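Local coordinates for cell division control protein Cdc48 (Mycobacterium smegmatis, PDB 5E7P) that probably binds and hydrolyses ATP as a Cdc48-type AAA ATPase, with two tandem nucleotide-binding modules that each hold ADP in this crystal, at residues 367-370 and 371-374; 552-556 and 557-561; 560-563 and 564-567; 584-587 and 588-591. All coordinates share one frame; numbering follows the deposited sequence.

Contact 1 of 4, residues 367-370 and 371-374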
ATOM      1  N   SER A 367      -3.985 -10.967   4.983  1.00 28.64           N
ATOM      2  CA  SER A 367      -4.574  -9.647   5.141  1.00 29.43           C
ATOM      3  C   SER A 367      -3.462  -8.622   5.013  1.00 28.91           C
ATOM      4  O   SER A 367      -2.434  -8.753   5.664  1.00 30.69           O
ATOM      5  CB  SER A 367      -5.237  -9.509   6.511  1.00 29.78           C
ATOM      6  OG  SER A 367      -5.688  -8.182   6.717  1.00 29.52           O
ATOM      7  N   ALA A 368      -3.659  -7.608   4.178  1.00 27.09           N
ATOM      8  CA  ALA A 368      -2.642  -6.580   3.989  1.00 24.34           C
ATOM      9  C   ALA A 368      -2.265  -5.938   5.318  1.00 26.91           C
ATOM     10  O   ALA A 368      -1.097  -5.927   5.698  1.00 30.22           O
ATOM     11  CB  ALA A 368      -3.116  -5.530   2.996  1.00 21.43           C
ATOM     12  N   VAL A 369      -3.264  -5.427   6.029  1.00 27.84           N
ATOM     13  CA  VAL A 369      -3.055  -4.827   7.339  1.00 29.28           C
ATOM     14  C   VAL A 369      -3.689  -5.697   8.426  1.00 33.36           C
ATOM     15  O   VAL A 369      -4.909  -5.874   8.450  1.00 33.78           O
ATOM     16  CB  VAL A 369      -3.650  -3.408   7.397  1.00 28.96           C
ATOM     17  CG1 VAL A 369      -3.384  -2.769   8.749  1.00 25.58           C
ATOM     18  CG2 VAL A 369      -3.082  -2.556   6.278  1.00 30.88           C
ATOM     19  N   PRO A 370      -2.858  -6.235   9.335  1.00 33.89           N
ATOM     20  CA  PRO A 370      -3.275  -7.213  10.351  1.00 33.68           C
ATOM     21  C   PRO A 370      -4.349  -6.675  11.290  1.00 35.22           C
ATOM     22  O   PRO A 370      -5.265  -7.409  11.659  1.00 38.02           O
ATOM     23  CB  PRO A 370      -1.986  -7.479  11.141  1.00 33.48           C
ATOM     24  CG  PRO A 370      -0.884  -6.998  10.277  1.00 33.80           C
ATOM     25  CD  PRO A 370      -1.447  -5.856   9.495  1.00 33.64           C
ATOM     26  N   GLU A 371      -4.235  -5.407  11.670  1.00 32.91           N
ATOM     27  CA  GLU A 371      -5.187  -4.809  12.600  1.00 35.51           C
ATOM     28  C   GLU A 371      -6.537  -4.502  11.951  1.00 37.04           C
ATOM     29  O   GLU A 371      -7.443  -3.988  12.605  1.00 36.45           O
ATOM     30  CB  GLU A 371      -4.608  -3.555  13.257  1.00 37.60           C
ATOM     31  CG  GLU A 371      -4.223  -2.461  12.286  1.00 40.80           C
ATOM     32  CD  GLU A 371      -2.722  -2.396  12.040  1.00 43.09           C
ATOM     33  OE1 GLU A 371      -2.042  -3.442  12.151  1.00 39.89           O
ATOM     34  OE2 GLU A 371      -2.224  -1.291  11.738  1.00 47.21           O
ATOM     35  N   ASN A 372      -6.665  -4.813  10.665  1.00 36.43           N
ATOM     36  CA  ASN A 372      -7.951  -4.713   9.985  1.00 35.43           C
ATOM     37  C   ASN A 372      -8.776  -5.987  10.141  1.00 37.40           C
ATOM     38  O   ASN A 372      -9.922  -6.054   9.695  1.00 41.51           O
ATOM     39  CB  ASN A 372      -7.763  -4.383   8.505  1.00 34.98           C
ATOM     40  CG  ASN A 372      -7.440  -2.921   8.273  1.00 38.53           C
ATOM     41  OD1 ASN A 372      -7.639  -2.082   9.151  1.00 41.37           O
ATOM     42  ND2 ASN A 372      -6.946  -2.607   7.081  1.00 37.88           N
ATOM     43  N   VAL A 373      -8.184  -6.995  10.775  1.00 33.40           N
ATOM     44  CA  VAL A 373      -8.874  -8.250  11.040  1.00 33.09           C
ATOM     45  C   VAL A 373      -9.359  -8.289  12.487  1.00 35.14           C
ATOM     46  O   VAL A 373      -8.687  -7.771  13.382  1.00 36.40           O
ATOM     47  CB  VAL A 373      -7.959  -9.459  10.770  1.00 32.02           C
ATOM     48  CG1 VAL A 373      -8.725 -10.765  10.950  1.00 36.73           C
ATOM     49  CG2 VAL A 373      -7.397  -9.383   9.373  1.00 27.62           C
ATOM     50  N   ASP A 374     -10.539  -8.879  12.690  1.00 34.08           N
ATOM     51  CA  ASP A 374     -11.136  -9.089  14.010  1.00 32.89           C
ATOM     52  C   ASP A 374     -10.079  -9.518  15.020  1.00 30.87           C
ATOM     53  O   ASP A 374      -9.323 -10.458  14.774  1.00 28.82           O
ATOM     54  CB  ASP A 374     -12.226 -10.164  13.909  1.00 35.71           C
ATOM     55  CG  ASP A 374     -13.194 -10.151  15.087  1.00 37.50           C
ATOM     56  OD1 ASP A 374     -12.768  -9.923  16.239  1.00 38.04           O
ATOM     57  OD2 ASP A 374     -14.397 -10.377  14.849  1.00 37.48           O
TER
HETATM   58  O   HOH W   1      -5.948  -5.330   5.218  1.00 35.78           O
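Glu371 takes the torsion that wedges CG between its backbone N and carbonyl carbon (chi1 60°) and then bends at chi2 (-102°), which folds the carboxylate back across Val369. The branch it meets is CG1, set opposite the backbone N of Val369 (chi1 -178°), and Val369 CG1 lies 3.4 Å from Glu371 CD. The methyl thus packs against the carboxylate carbon, while Glu371 OE1 passes 3.6 Å from CD of the Pro370 ring. On another flank of Val369 the amide of Asn372 comes in, its ND2 3.4 Å from Val369 CB.

The backbone under these side chains is a short 3-10 turn. Asn372 N donates to Val369 O (3.0 Å) and Val373 N to Pro370 O (3.1 Å). Val369 O also accepts from Ser367 OG at 3.0 Å; the hydroxyl and the amide of Asn372 reach it from opposite faces of the carbonyl plane, so both faces are used. A water accepts from Val369 N at 2.8 Å and, weakly, from Asn372 ND2. Ser367 OG touches Val373 CG2 as well.

This turn follows strand 361-366, where AAA modules carry sensor 1, and Ser367 probably occupies the place that Asn630 has in the second module. Ser367 is joined through its backbone to Val268 of strand 265-269, Asp374 packs on helix 344-356, and Glu371 faces Trp559 of the second module.

Contact 2 of 4, residues 552-556 and 557-561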
ATOM      1  N   GLY A 552       0.623   5.471  18.119  1.00 54.17           N
ATOM      2  CA  GLY A 552       0.364   5.343  19.544  1.00 56.48           C
ATOM      3  C   GLY A 552      -1.082   5.548  19.954  1.00 58.72           C
ATOM      4  O   GLY A 552      -1.610   4.802  20.775  1.00 58.86           O
ATOM      5  N   SER A 553      -1.724   6.555  19.369  1.00 60.42           N
ATOM      6  CA  SER A 553      -3.117   6.867  19.679  1.00 62.78           C
ATOM      7  C   SER A 553      -4.067   5.746  19.267  1.00 64.60           C
ATOM      8  O   SER A 553      -4.908   5.313  20.056  1.00 67.57           O
ATOM      9  CB  SER A 553      -3.535   8.169  18.993  1.00 62.54           C
ATOM     10  OG  SER A 553      -2.775   9.265  19.467  1.00 62.96           O
ATOM     11  N   GLU A 554      -3.927   5.283  18.029  1.00 62.57           N
ATOM     12  CA  GLU A 554      -4.854   4.315  17.450  1.00 61.41           C
ATOM     13  C   GLU A 554      -4.831   2.969  18.165  1.00 60.46           C
ATOM     14  O   GLU A 554      -5.879   2.381  18.421  1.00 63.98           O
ATOM     15  CB  GLU A 554      -4.571   4.127  15.959  1.00 61.38           C
ATOM     16  CG  GLU A 554      -4.548   5.425  15.176  1.00 63.96           C
ATOM     17  CD  GLU A 554      -4.571   5.201  13.681  1.00 66.78           C
ATOM     18  OE1 GLU A 554      -4.708   4.032  13.261  1.00 68.18           O
ATOM     19  OE2 GLU A 554      -4.457   6.192  12.928  1.00 67.89           O
ATOM     20  N   LEU A 555      -3.637   2.487  18.486  1.00 57.06           N
ATOM     21  CA  LEU A 555      -3.495   1.215  19.188  1.00 56.02           C
ATOM     22  C   LEU A 555      -4.141   1.276  20.574  1.00 56.94           C
ATOM     23  O   LEU A 555      -4.724   0.298  21.047  1.00 55.85           O
ATOM     24  CB  LEU A 555      -2.015   0.826  19.291  1.00 52.55           C
ATOM     25  CG  LEU A 555      -1.654  -0.464  20.030  1.00 53.82           C
ATOM     26  CD1 LEU A 555      -0.558  -1.212  19.294  1.00 53.74           C
ATOM     27  CD2 LEU A 555      -1.213  -0.166  21.456  1.00 55.40           C
ATOM     28  N   MET A 556      -4.044   2.436  21.213  1.00 58.60           N
ATOM     29  CA  MET A 556      -4.543   2.609  22.573  1.00 61.93           C
ATOM     30  C   MET A 556      -6.038   2.916  22.620  1.00 65.51           C
ATOM     31  O   MET A 556      -6.772   2.337  23.421  1.00 65.31           O
ATOM     32  CB  MET A 556      -3.757   3.713  23.289  1.00 60.22           C
ATOM     33  CG  MET A 556      -2.298   3.368  23.555  1.00 57.87           C
ATOM     34  SD  MET A 556      -2.071   2.185  24.899  1.00 58.00           S
ATOM     35  CE  MET A 556      -2.471   3.207  26.317  1.00 79.33           C
ATOM     36  N   ASP A 557      -6.487   3.818  21.754  1.00 68.62           N
ATOM     37  CA  ASP A 557      -7.841   4.352  21.856  1.00 73.51           C
ATOM     38  C   ASP A 557      -8.833   3.800  20.830  1.00 74.15           C
ATOM     39  O   ASP A 557     -10.003   3.582  21.150  1.00 76.16           O
ATOM     40  CB  ASP A 557      -7.808   5.882  21.772  1.00 76.06           C
ATOM     41  CG  ASP A 557      -6.861   6.502  22.784  1.00 76.86           C
ATOM     42  OD1 ASP A 557      -6.705   5.929  23.885  1.00 76.12           O
ATOM     43  OD2 ASP A 557      -6.274   7.562  22.476  1.00 77.29           O
ATOM     44  N   LYS A 558      -8.371   3.582  19.604  1.00 72.42           N
ATOM     45  CA  LYS A 558      -9.272   3.226  18.507  1.00 74.39           C
ATOM     46  C   LYS A 558      -9.486   1.722  18.316  1.00 75.46           C
ATOM     47  O   LYS A 558     -10.584   1.288  17.961  1.00 77.34           O
ATOM     48  CB  LYS A 558      -8.794   3.857  17.197  1.00 74.68           C
ATOM     49  CG  LYS A 558      -8.865   5.376  17.171  1.00 77.15           C
ATOM     50  CD  LYS A 558      -8.377   5.928  15.838  1.00 77.42           C
ATOM     51  CE  LYS A 558      -8.493   7.443  15.787  1.00 79.22           C
ATOM     52  NZ  LYS A 558      -8.015   7.993  14.488  1.00 78.33           N
ATOM     53  N   TRP A 559      -8.444   0.930  18.550  1.00 74.02           N
ATOM     54  CA  TRP A 559      -8.509  -0.508  18.296  1.00 73.38           C
ATOM     55  C   TRP A 559      -9.391  -1.260  19.293  1.00 72.00           C
ATOM     56  O   TRP A 559      -9.272  -1.082  20.506  1.00 70.76           O
ATOM     57  CB  TRP A 559      -7.107  -1.124  18.284  1.00 73.70           C
ATOM     58  CG  TRP A 559      -6.239  -0.672  17.145  1.00 74.82           C
ATOM     59  CD1 TRP A 559      -6.531   0.283  16.212  1.00 74.83           C
ATOM     60  CD2 TRP A 559      -4.932  -1.163  16.818  1.00 74.56           C
ATOM     61  NE1 TRP A 559      -5.486   0.419  15.329  1.00 73.40           N
ATOM     62  CE2 TRP A 559      -4.493  -0.458  15.678  1.00 73.53           C
ATOM     63  CE3 TRP A 559      -4.091  -2.130  17.380  1.00 74.45           C
ATOM     64  CZ2 TRP A 559      -3.249  -0.689  15.092  1.00 72.19           C
ATOM     65  CZ3 TRP A 559      -2.857  -2.358  16.794  1.00 73.33           C
ATOM     66  CH2 TRP A 559      -2.449  -1.641  15.662  1.00 72.03           C
ATOM     67  N   VAL A 560     -10.273  -2.104  18.767  1.00 71.64           N
ATOM     68  CA  VAL A 560     -11.061  -3.003  19.599  1.00 72.86           C
ATOM     69  C   VAL A 560     -10.230  -4.231  19.951  1.00 69.84           C
ATOM     70  O   VAL A 560      -9.851  -5.006  19.073  1.00 68.91           O
ATOM     71  CB  VAL A 560     -12.349  -3.456  18.889  1.00 74.87           C
ATOM     72  CG1 VAL A 560     -13.093  -4.474  19.742  1.00 76.06           C
ATOM     73  CG2 VAL A 560     -13.235  -2.257  18.577  1.00 76.40           C
ATOM     74  N   GLY A 561      -9.944  -4.400  21.238  1.00 67.39           N
ATOM     75  CA  GLY A 561      -9.120  -5.501  21.701  1.00 63.59           C
ATOM     76  C   GLY A 561      -8.096  -5.026  22.712  1.00 60.66           C
ATOM     77  O   GLY A 561      -7.904  -3.822  22.892  1.00 60.30           O
TER
HETATM   78  O   HOH W   2     -10.001   1.965  23.576  1.00 47.54           O
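Trp559 lays one face of its indole over the backbone of helix 552-558, covering Leu555 CA and the carbonyl of Glu554. A CH-pi contact is made over the face, somewhat off centre: Leu555 CA stands 3.9 Å from the centroid of the five-membered ring and 21° off its normal. Farther along, the six-membered ring meets the leucine side chain, with Leu555 CD1 3.6 Å from Trp559 CZ3. The indole is swung beside its own backbone N (chi1 -67°), which turns it back toward the helix it follows.

Glu554 O receives Trp559 N at 2.9 Å, a five-residue, pi-type span where the helix ends, and Lys558 N at 3.0 Å in a weak bond. One residue earlier, Asp557 N donates to Ser553 O at 2.8 Å. The extended chains of Glu554 and Lys558 touch through Glu554 CG and Lys558 CD, leaving Glu554 OE2 and Lys558 NZ 4.3 Å apart, too far for a salt bridge.

Trp559 probably corresponds to the pore-loop tryptophan of the second AAA module in Cdc48 and p97. Face contact and aliphatic packing help to hold the indole against its own helix, with Ala566 and Glu371 also touching it, whereas the opposite charges probably add only modest attraction.

Contact 3 of 4, residues 560-563 and 564-567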
ATOM      1  N   VAL A 560     -10.273  -2.104  18.767  1.00 71.64           N
ATOM      2  CA  VAL A 560     -11.061  -3.003  19.599  1.00 72.86           C
ATOM      3  C   VAL A 560     -10.230  -4.231  19.951  1.00 69.84           C
ATOM      4  O   VAL A 560      -9.851  -5.006  19.073  1.00 68.91           O
ATOM      5  CB  VAL A 560     -12.349  -3.456  18.889  1.00 74.87           C
ATOM      6  CG1 VAL A 560     -13.093  -4.474  19.742  1.00 76.06           C
ATOM      7  CG2 VAL A 560     -13.235  -2.257  18.577  1.00 76.40           C
ATOM      8  N   GLY A 561      -9.944  -4.400  21.238  1.00 67.39           N
ATOM      9  CA  GLY A 561      -9.120  -5.501  21.701  1.00 63.59           C
ATOM     10  C   GLY A 561      -8.096  -5.026  22.712  1.00 60.66           C
ATOM     11  O   GLY A 561      -7.904  -3.822  22.892  1.00 60.30           O
ATOM     12  N   SER A 562      -7.437  -5.970  23.376  1.00 58.52           N
ATOM     13  CA  SER A 562      -6.434  -5.634  24.378  1.00 58.33           C
ATOM     14  C   SER A 562      -5.232  -4.932  23.751  1.00 57.25           C
ATOM     15  O   SER A 562      -4.623  -5.442  22.808  1.00 54.55           O
ATOM     16  CB  SER A 562      -5.975  -6.888  25.122  1.00 59.27           C
ATOM     17  OG  SER A 562      -5.087  -6.556  26.175  1.00 59.77           O
ATOM     18  N   SER A 563      -4.905  -3.756  24.278  1.00 58.28           N
ATOM     19  CA  SER A 563      -3.767  -2.985  23.792  1.00 55.81           C
ATOM     20  C   SER A 563      -2.462  -3.679  24.164  1.00 55.20           C
ATOM     21  O   SER A 563      -1.507  -3.683  23.388  1.00 51.24           O
ATOM     22  CB  SER A 563      -3.792  -1.567  24.366  1.00 55.24           C
ATOM     23  OG  SER A 563      -4.960  -0.874  23.965  1.00 57.10           O
ATOM     24  N   GLU A 564      -2.433  -4.269  25.354  1.00 58.99           N
ATOM     25  CA  GLU A 564      -1.246  -4.954  25.846  1.00 62.64           C
ATOM     26  C   GLU A 564      -0.882  -6.128  24.942  1.00 58.82           C
ATOM     27  O   GLU A 564       0.294  -6.376  24.672  1.00 57.91           O
ATOM     28  CB  GLU A 564      -1.464  -5.423  27.289  1.00 70.96           C
ATOM     29  CG  GLU A 564      -0.219  -5.963  27.978  1.00 76.32           C
ATOM     30  CD  GLU A 564       0.010  -7.440  27.709  1.00 81.46           C
ATOM     31  OE1 GLU A 564      -0.964  -8.136  27.344  1.00 84.14           O
ATOM     32  OE2 GLU A 564       1.165  -7.900  27.861  1.00 81.94           O
ATOM     33  N   LYS A 565      -1.897  -6.847  24.470  1.00 55.46           N
ATOM     34  CA  LYS A 565      -1.677  -7.976  23.573  1.00 51.36           C
ATOM     35  C   LYS A 565      -1.322  -7.510  22.164  1.00 44.40           C
ATOM     36  O   LYS A 565      -0.654  -8.222  21.418  1.00 43.83           O
ATOM     37  CB  LYS A 565      -2.899  -8.897  23.547  1.00 54.18           C
ATOM     38  CG  LYS A 565      -3.099  -9.680  24.834  1.00 57.74           C
ATOM     39  CD  LYS A 565      -4.407 -10.459  24.820  1.00 61.02           C
ATOM     40  CE  LYS A 565      -4.630 -11.182  26.137  1.00 63.02           C
ATOM     41  NZ  LYS A 565      -5.940 -11.885  26.161  1.00 66.20           N
ATOM     42  N   ALA A 566      -1.770  -6.313  21.804  1.00 38.99           N
ATOM     43  CA  ALA A 566      -1.435  -5.740  20.508  1.00 34.98           C
ATOM     44  C   ALA A 566       0.060  -5.442  20.441  1.00 34.12           C
ATOM     45  O   ALA A 566       0.676  -5.549  19.382  1.00 33.41           O
ATOM     46  CB  ALA A 566      -2.243  -4.476  20.257  1.00 32.07           C
ATOM     47  N   VAL A 567       0.631  -5.064  21.581  1.00 33.20           N
ATOM     48  CA  VAL A 567       2.057  -4.787  21.671  1.00 34.06           C
ATOM     49  C   VAL A 567       2.865  -6.060  21.454  1.00 34.73           C
ATOM     50  O   VAL A 567       3.741  -6.106  20.592  1.00 33.95           O
ATOM     51  CB  VAL A 567       2.434  -4.177  23.037  1.00 34.60           C
ATOM     52  CG1 VAL A 567       3.946  -4.170  23.220  1.00 33.73           C
ATOM     53  CG2 VAL A 567       1.867  -2.771  23.166  1.00 33.37           C
TER
HETATM   54  O   HOH W   3      -4.311  -3.856  27.807  1.00 35.22           O
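A water bridges the start of helix 563-576, accepting from Glu564 N at 3.1 Å and lying 3.2 Å from Ser562 OG. Ser562 holds the N-cap position, and its hydroxyl stays 3.6 Å from Glu564 N, so the water carries the polar link between them. The hydroxyl is placed there by chi1 of -175°, which directs OG away from its own backbone N and over the first amides of the helix.

Beside it runs the extended chain of Lys565, whose CD passes 3.9 Å from Ser562 CB; the methylene groups pack alongside while the ammonium group extends off the helix. The helix proper opens with two backbone bonds, Ala566 N to Ser562 O and Val567 N to Ser563 O, both 3.1 Å. Ala566 CB lies against Ser563 O at 3.3 Å, and Val567 CG2 rests on the same oxygen.

Ser563 OG turns back to bond Leu555 O of the preceding helix, and Glu564 OE2 forms a salt bridge with Arg568 and a hydrogen bond with Ser609. The hydroxyl of Ser562, with its water, thus supplies polar company to a first-turn amide, Glu564 N, which has no preceding helical carbonyl to bond. The carboxylate of Glu564 is probably stabilised mainly by Arg568, with the nearby helix N-terminus perhaps adding to this.

Contact 4 of 4, residues 584-587 and 588-591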
ATOM      1  N   LEU A 584       7.186   2.795  15.957  1.00 29.26           N
ATOM      2  CA  LEU A 584       6.231   3.248  16.960  1.00 28.66           C
ATOM      3  C   LEU A 584       6.048   4.759  16.861  1.00 29.81           C
ATOM      4  O   LEU A 584       6.673   5.524  17.598  1.00 29.55           O
ATOM      5  CB  LEU A 584       6.712   2.869  18.363  1.00 28.39           C
ATOM      6  CG  LEU A 584       7.019   1.388  18.607  1.00 28.90           C
ATOM      7  CD1 LEU A 584       7.607   1.180  19.998  1.00 29.58           C
ATOM      8  CD2 LEU A 584       5.772   0.538  18.425  1.00 27.68           C
ATOM      9  N   ASP A 585       5.199   5.190  15.933  1.00 31.32           N
ATOM     10  CA  ASP A 585       4.924   6.610  15.773  1.00 32.60           C
ATOM     11  C   ASP A 585       4.043   7.096  16.914  1.00 36.27           C
ATOM     12  O   ASP A 585       3.261   6.325  17.467  1.00 35.90           O
ATOM     13  CB  ASP A 585       4.255   6.892  14.428  1.00 32.48           C
ATOM     14  CG  ASP A 585       4.278   8.365  14.068  1.00 35.70           C
ATOM     15  OD1 ASP A 585       5.076   9.111  14.676  1.00 34.27           O
ATOM     16  OD2 ASP A 585       3.505   8.778  13.179  1.00 39.81           O
ATOM     17  N   GLU A 586       4.178   8.375  17.252  1.00 41.22           N
ATOM     18  CA  GLU A 586       3.498   8.967  18.401  1.00 48.48           C
ATOM     19  C   GLU A 586       3.714   8.114  19.649  1.00 46.92           C
ATOM     20  O   GLU A 586       2.766   7.725  20.332  1.00 48.62           O
ATOM     21  CB  GLU A 586       2.008   9.167  18.117  1.00 56.80           C
ATOM     22  CG  GLU A 586       1.368  10.264  18.953  1.00 64.66           C
ATOM     23  CD  GLU A 586      -0.108  10.447  18.649  1.00 69.53           C
ATOM     24  OE1 GLU A 586      -0.748  11.301  19.302  1.00 70.29           O
ATOM     25  OE2 GLU A 586      -0.627   9.736  17.761  1.00 71.35           O
ATOM     26  N   ILE A 587       4.981   7.827  19.922  1.00 44.54           N
ATOM     27  CA  ILE A 587       5.385   6.950  21.016  1.00 44.59           C
ATOM     28  C   ILE A 587       5.004   7.525  22.387  1.00 46.15           C
ATOM     29  O   ILE A 587       4.923   6.795  23.374  1.00 48.26           O
ATOM     30  CB  ILE A 587       6.914   6.653  20.936  1.00 41.47           C
ATOM     31  CG1 ILE A 587       7.349   5.621  21.982  1.00 43.03           C
ATOM     32  CG2 ILE A 587       7.720   7.936  21.057  1.00 39.66           C
ATOM     33  CD1 ILE A 587       6.748   4.251  21.781  1.00 43.43           C
ATOM     34  N   ASP A 588       4.752   8.829  22.443  1.00 46.37           N
ATOM     35  CA  ASP A 588       4.346   9.468  23.693  1.00 49.74           C
ATOM     36  C   ASP A 588       2.944   9.041  24.132  1.00 52.58           C
ATOM     37  O   ASP A 588       2.653   8.964  25.326  1.00 54.93           O
ATOM     38  CB  ASP A 588       4.427  10.993  23.584  1.00 51.29           C
ATOM     39  CG  ASP A 588       3.627  11.539  22.415  1.00 52.18           C
ATOM     40  OD1 ASP A 588       3.833  11.070  21.274  1.00 50.04           O
ATOM     41  OD2 ASP A 588       2.788  12.437  22.642  1.00 54.45           O
ATOM     42  N   ALA A 589       2.075   8.765  23.164  1.00 52.62           N
ATOM     43  CA  ALA A 589       0.726   8.302  23.472  1.00 54.54           C
ATOM     44  C   ALA A 589       0.751   6.830  23.867  1.00 54.83           C
ATOM     45  O   ALA A 589      -0.002   6.393  24.735  1.00 57.13           O
ATOM     46  CB  ALA A 589      -0.201   8.523  22.287  1.00 54.02           C
ATOM     47  N   LEU A 590       1.630   6.071  23.223  1.00 53.02           N
ATOM     48  CA  LEU A 590       1.754   4.644  23.489  1.00 53.22           C
ATOM     49  C   LEU A 590       2.356   4.403  24.870  1.00 54.60           C
ATOM     50  O   LEU A 590       1.988   3.448  25.557  1.00 56.60           O
ATOM     51  CB  LEU A 590       2.610   3.980  22.409  1.00 52.23           C
ATOM     52  CG  LEU A 590       2.269   2.545  21.996  1.00 54.54           C
ATOM     53  CD1 LEU A 590       2.885   2.231  20.641  1.00 52.86           C
ATOM     54  CD2 LEU A 590       2.738   1.542  23.035  1.00 57.85           C
ATOM     55  N   ALA A 591       3.277   5.274  25.275  1.00 52.37           N
ATOM     56  CA  ALA A 591       3.930   5.144  26.576  1.00 51.01           C
ATOM     57  C   ALA A 591       4.144   6.492  27.263  1.00 50.58           C
ATOM     58  O   ALA A 591       5.266   6.994  27.315  1.00 50.01           O
ATOM     59  CB  ALA A 591       5.252   4.403  26.434  1.00 49.00           C
TER
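Strand 580-585 gives way to helix 587-590 through a single residue, Glu586, the N-cap residue, whose backbone takes left-handed angles. Ala589 N returns to Glu586 O at 3.1 Å and Ala591 N to Ile587 O at 2.9 Å, which makes one short turn before the chain leaves helical geometry at Ala591.

Around this turn Asp588 folds back over its start: chi1 of 55° brings OD1 within 3.5 Å of Glu586 CG, with the two carboxylate planes 42° apart. Glu586 OE1 and Asp588 OD1 remain 5.0 Å from each other, and the extended glutamate chain passes Ala589 CB. Its OE2 is held by Lys551 in a salt bridge and by Ser553, while Asp588 OD1 has a weak bond to Thr629. On the apolar side Leu590 is the hub. Its CD1 meets Leu584 CD2 at 4.0 Å, the two side chains crossing nearly at a right angle, and its CB lies 4.2 Å from Ile587 CD1.

Four hydrophobic residues ending at Leu584, followed by Asp585 and Glu586, form the Walker B motif of a P-loop AAA module. Accordingly, Asp585 bonds weakly to Thr533 of the P-loop, and the side chain of Glu586 lies about 8 Å from the bound ADP.

How the contacts relate
Contact 1 comes first along the chain and belongs to the first AAA module; contacts 2, 3 and 4 follow in order within the second. Contacts 2 and 3 run on from each other, sharing Val560 and Gly561 between helices 552-558 and 563-576, with centres 8 Å apart. Contact 4, at the end of the next strand of the parallel sheet, has its centre 11 Å from that of contact 2, which it joins through Gly552 and Asp585. Contact 1 reaches contact 2 where Glu371 CG packs 3.5 Å from Trp559 CZ2. Helix 552-558, with the probable pore-loop tryptophan at its end, thus lies between the second module's Walker B strand and the first module's probable sensor 1 turn.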